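Local coordinates for putrescine aminotransferase (Halomonas elongata DSM 2581, PDB 6GWI), which probably transfers amino groups from putrescine and related amines to carbonyl acceptors, using pyridoxal-5'-phosphate as cofactor, at residues B[130-135]-B[216-221]. Numbering follows the deposited sequence.
Sequences RYWALK and KVAAFI
The indole of Trp132 meets Ala218 with its pyrrole edge, while Tyr131 lies over one face, its CE2 standing 3.6 Å above the indole plane, over the ring centre. The Trp132 ring also has a cation-pi contact with Lys140. The two rings stand nearly perpendicular, the CE2 edge of Tyr131 over the indole face and Trp132 CD1 in plane at the edge of the Tyr131 ring, whose one face carries Lys135 CG, offset toward the rim.

At the pyrrole edge, Trp132 NE1 donates a hydrogen bond to Ala218 O, 3.0 Å long and bent to 144° at the hydrogen. The donor approaches in the carbonyl plane, on a lone pair, though the oxygen lies 24° out of the indole plane. Just beside it, Trp132 CD1 packs on Ala218 CB at 3.5 Å, and the same methyl carbon is 3.8 Å from Trp132 NE1. With CG anti to the carbonyl carbon (chi1 -73°), the indole reaches from the helix to this strand residue. A leucine in place of Trp132 would probably leave Ala218 O without this donor and Lys140 without its aromatic partner.

Helix 117-134 here ends against the start of strand 217-222, an inner strand of the parallel sheet in the large PLP-binding domain of a fold-type I aminotransferase. Ala218 and Ala219 bond through their backbones to Trp142, and Ala218 also to Leu252, so strands 142-146 and 252-255 flank strand 217-222 at this point, while Tyr131 and Leu134 rest on helix 301-311.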
ATOM      1  N   ARG B 130      -3.029 -18.453   6.777  1.00 18.84           N
ATOM      2  CA  ARG B 130      -2.498 -18.678   8.113  1.00 20.07           C
ATOM      3  C   ARG B 130      -3.558 -19.288   9.020  1.00 21.62           C
ATOM      4  O   ARG B 130      -3.267 -20.201   9.801  1.00 16.01           O
ATOM      5  CB  ARG B 130      -1.984 -17.355   8.681  1.00 20.89           C
ATOM      6  CG  ARG B 130      -1.471 -17.413  10.112  1.00 24.68           C
ATOM      7  CD  ARG B 130      -0.241 -18.308  10.284  1.00 27.20           C
ATOM      8  NE  ARG B 130       0.314 -18.169  11.633  1.00 30.70           N
ATOM      9  CZ  ARG B 130       1.135 -19.039  12.215  1.00 33.86           C
ATOM     10  NH1 ARG B 130       1.520 -20.138  11.577  1.00 27.47           N
ATOM     11  NH2 ARG B 130       1.572 -18.810  13.447  1.00 29.30           N
ATOM     12  N   TYR B 131      -4.798 -18.806   8.913  1.00 23.62           N
ATOM     13  CA  TYR B 131      -5.891 -19.321   9.730  1.00 20.70           C
ATOM     14  C   TYR B 131      -6.020 -20.831   9.591  1.00 26.91           C
ATOM     15  O   TYR B 131      -5.978 -21.568  10.581  1.00 22.45           O
ATOM     16  CB  TYR B 131      -7.199 -18.633   9.333  1.00 19.73           C
ATOM     17  CG  TYR B 131      -8.423 -19.247   9.965  1.00 24.32           C
ATOM     18  CD1 TYR B 131      -8.786 -18.937  11.270  1.00 18.83           C
ATOM     19  CD2 TYR B 131      -9.214 -20.139   9.257  1.00 24.18           C
ATOM     20  CE1 TYR B 131      -9.903 -19.499  11.847  1.00 20.54           C
ATOM     21  CE2 TYR B 131     -10.325 -20.703   9.822  1.00 17.29           C
ATOM     22  CZ  TYR B 131     -10.668 -20.382  11.116  1.00 24.70           C
ATOM     23  OH  TYR B 131     -11.783 -20.950  11.676  1.00 23.43           O
ATOM     24  N   TRP B 132      -6.184 -21.311   8.357  1.00 16.82           N
ATOM     25  CA  TRP B 132      -6.415 -22.736   8.157  1.00 18.73           C
ATOM     26  C   TRP B 132      -5.192 -23.559   8.533  1.00 24.34           C
ATOM     27  O   TRP B 132      -5.335 -24.688   9.015  1.00 25.73           O
ATOM     28  CB  TRP B 132      -6.835 -22.993   6.709  1.00 19.35           C
ATOM     29  CG  TRP B 132      -8.231 -22.520   6.446  1.00 19.74           C
ATOM     30  CD1 TRP B 132      -8.610 -21.497   5.628  1.00 16.90           C
ATOM     31  CD2 TRP B 132      -9.434 -23.039   7.025  1.00 21.47           C
ATOM     32  NE1 TRP B 132      -9.974 -21.349   5.659  1.00 24.09           N
ATOM     33  CE2 TRP B 132     -10.505 -22.284   6.507  1.00 21.10           C
ATOM     34  CE3 TRP B 132      -9.711 -24.071   7.930  1.00 20.70           C
ATOM     35  CZ2 TRP B 132     -11.832 -22.531   6.859  1.00 25.91           C
ATOM     36  CZ3 TRP B 132     -11.032 -24.315   8.277  1.00 24.70           C
ATOM     37  CH2 TRP B 132     -12.074 -23.544   7.747  1.00 20.57           C
ATOM     38  N   ALA B 133      -3.987 -23.011   8.351  1.00 29.64           N
ATOM     39  CA  ALA B 133      -2.790 -23.696   8.826  1.00 23.02           C
ATOM     40  C   ALA B 133      -2.834 -23.887  10.337  1.00 22.58           C
ATOM     41  O   ALA B 133      -2.519 -24.970  10.845  1.00 24.97           O
ATOM     42  CB  ALA B 133      -1.541 -22.917   8.411  1.00 21.91           C
ATOM     43  N   LEU B 134      -3.257 -22.858  11.074  1.00 25.29           N
ATOM     44  CA  LEU B 134      -3.332 -22.988  12.524  1.00 20.50           C
ATOM     45  C   LEU B 134      -4.444 -23.941  12.945  1.00 25.42           C
ATOM     46  O   LEU B 134      -4.363 -24.543  14.021  1.00 31.91           O
ATOM     47  CB  LEU B 134      -3.528 -21.616  13.171  1.00 17.08           C
ATOM     48  CG  LEU B 134      -2.359 -20.635  13.070  1.00 23.33           C
ATOM     49  CD1 LEU B 134      -2.797 -19.238  13.499  1.00 23.08           C
ATOM     50  CD2 LEU B 134      -1.182 -21.113  13.903  1.00 25.00           C
ATOM     51  N   LYS B 135      -5.477 -24.108  12.115  1.00 30.35           N
ATOM     52  CA  LYS B 135      -6.525 -25.083  12.398  1.00 29.50           C
ATOM     53  C   LYS B 135      -6.089 -26.520  12.142  1.00 30.34           C
ATOM     54  O   LYS B 135      -6.908 -27.430  12.316  1.00 24.90           O
ATOM     55  CB  LYS B 135      -7.769 -24.805  11.547  1.00 31.55           C
ATOM     56  CG  LYS B 135      -8.344 -23.402  11.667  1.00 34.42           C
ATOM     57  CD  LYS B 135      -9.006 -23.136  13.010  1.00 29.00           C
ATOM     58  CE  LYS B 135     -10.307 -23.901  13.175  1.00 36.10           C
ATOM     59  NZ  LYS B 135     -10.920 -23.623  14.508  1.00 41.60           N
ATOM     60  N   LYS B 216      -9.942 -28.525   0.211  1.00 30.30           N
ATOM     61  CA  LYS B 216      -8.865 -27.712  -0.335  1.00 32.74           C
ATOM     62  C   LYS B 216      -9.233 -26.237  -0.471  1.00 27.95           C
ATOM     63  O   LYS B 216      -8.385 -25.441  -0.887  1.00 21.84           O
ATOM     64  CB  LYS B 216      -8.433 -28.263  -1.700  1.00 32.37           C
ATOM     65  CG  LYS B 216      -7.805 -29.651  -1.638  1.00 35.47           C
ATOM     66  CD  LYS B 216      -7.412 -30.145  -3.020  0.51 29.47           C
ATOM     67  CE  LYS B 216      -6.750 -31.515  -2.954  0.53 30.98           C
ATOM     68  NZ  LYS B 216      -6.385 -32.015  -4.310  0.31 31.22           N
ATOM     69  N   VAL B 217     -10.471 -25.856  -0.155  1.00 21.62           N
ATOM     70  CA  VAL B 217     -10.947 -24.488  -0.343  1.00 26.44           C
ATOM     71  C   VAL B 217     -10.878 -23.745   0.985  1.00 28.82           C
ATOM     72  O   VAL B 217     -11.381 -24.228   2.007  1.00 23.71           O
ATOM     73  CB  VAL B 217     -12.378 -24.464  -0.912  1.00 21.54           C
ATOM     74  CG1 VAL B 217     -12.903 -23.033  -0.998  1.00 21.37           C
ATOM     75  CG2 VAL B 217     -12.412 -25.118  -2.292  1.00 21.31           C
ATOM     76  N   ALA B 218     -10.254 -22.567   0.964  1.00 20.73           N
ATOM     77  CA  ALA B 218     -10.079 -21.733   2.144  1.00 15.30           C
ATOM     78  C   ALA B 218     -11.116 -20.623   2.252  1.00 17.69           C
ATOM     79  O   ALA B 218     -11.558 -20.307   3.361  1.00 19.23           O
ATOM     80  CB  ALA B 218      -8.677 -21.111   2.143  1.00 18.84           C
ATOM     81  N   ALA B 219     -11.526 -20.022   1.136  1.00 20.87           N
ATOM     82  CA  ALA B 219     -12.365 -18.837   1.229  1.00 23.36           C
ATOM     83  C   ALA B 219     -13.000 -18.508  -0.112  1.00 21.64           C
ATOM     84  O   ALA B 219     -12.488 -18.871  -1.176  1.00 24.79           O
ATOM     85  CB  ALA B 219     -11.558 -17.626   1.724  1.00 21.00           C
ATOM     86  N   PHE B 220     -14.125 -17.803  -0.031  1.00 19.87           N
ATOM     87  CA  PHE B 220     -14.779 -17.154  -1.161  1.00 28.96           C
ATOM     88  C   PHE B 220     -14.694 -15.648  -0.949  1.00 28.68           C
ATOM     89  O   PHE B 220     -15.025 -15.153   0.134  1.00 22.84           O
ATOM     90  CB  PHE B 220     -16.233 -17.618  -1.278  1.00 24.26           C
ATOM     91  CG  PHE B 220     -17.059 -16.838  -2.269  1.00 17.15           C
ATOM     92  CD1 PHE B 220     -16.750 -16.839  -3.620  1.00 18.45           C
ATOM     93  CD2 PHE B 220     -18.170 -16.128  -1.845  1.00 24.69           C
ATOM     94  CE1 PHE B 220     -17.526 -16.130  -4.524  1.00 22.36           C
ATOM     95  CE2 PHE B 220     -18.947 -15.421  -2.742  1.00 21.47           C
ATOM     96  CZ  PHE B 220     -18.625 -15.422  -4.083  1.00 29.94           C
ATOM     97  N   ILE B 221     -14.216 -14.929  -1.960  1.00 20.42           N
ATOM     98  CA  ILE B 221     -14.044 -13.482  -1.881  1.00 17.64           C
ATOM     99  C   ILE B 221     -14.913 -12.836  -2.951  1.00 23.47           C
ATOM    100  O   ILE B 221     -14.924 -13.286  -4.103  1.00 24.89           O
ATOM    101  CB  ILE B 221     -12.564 -13.079  -2.040  1.00 17.22           C
ATOM    102  CG1 ILE B 221     -12.386 -11.579  -1.780  1.00 18.57           C
ATOM    103  CG2 ILE B 221     -12.050 -13.441  -3.431  1.00 24.59           C
ATOM    104  CD1 ILE B 221     -10.923 -11.092  -1.838  1.00 20.17           C
TER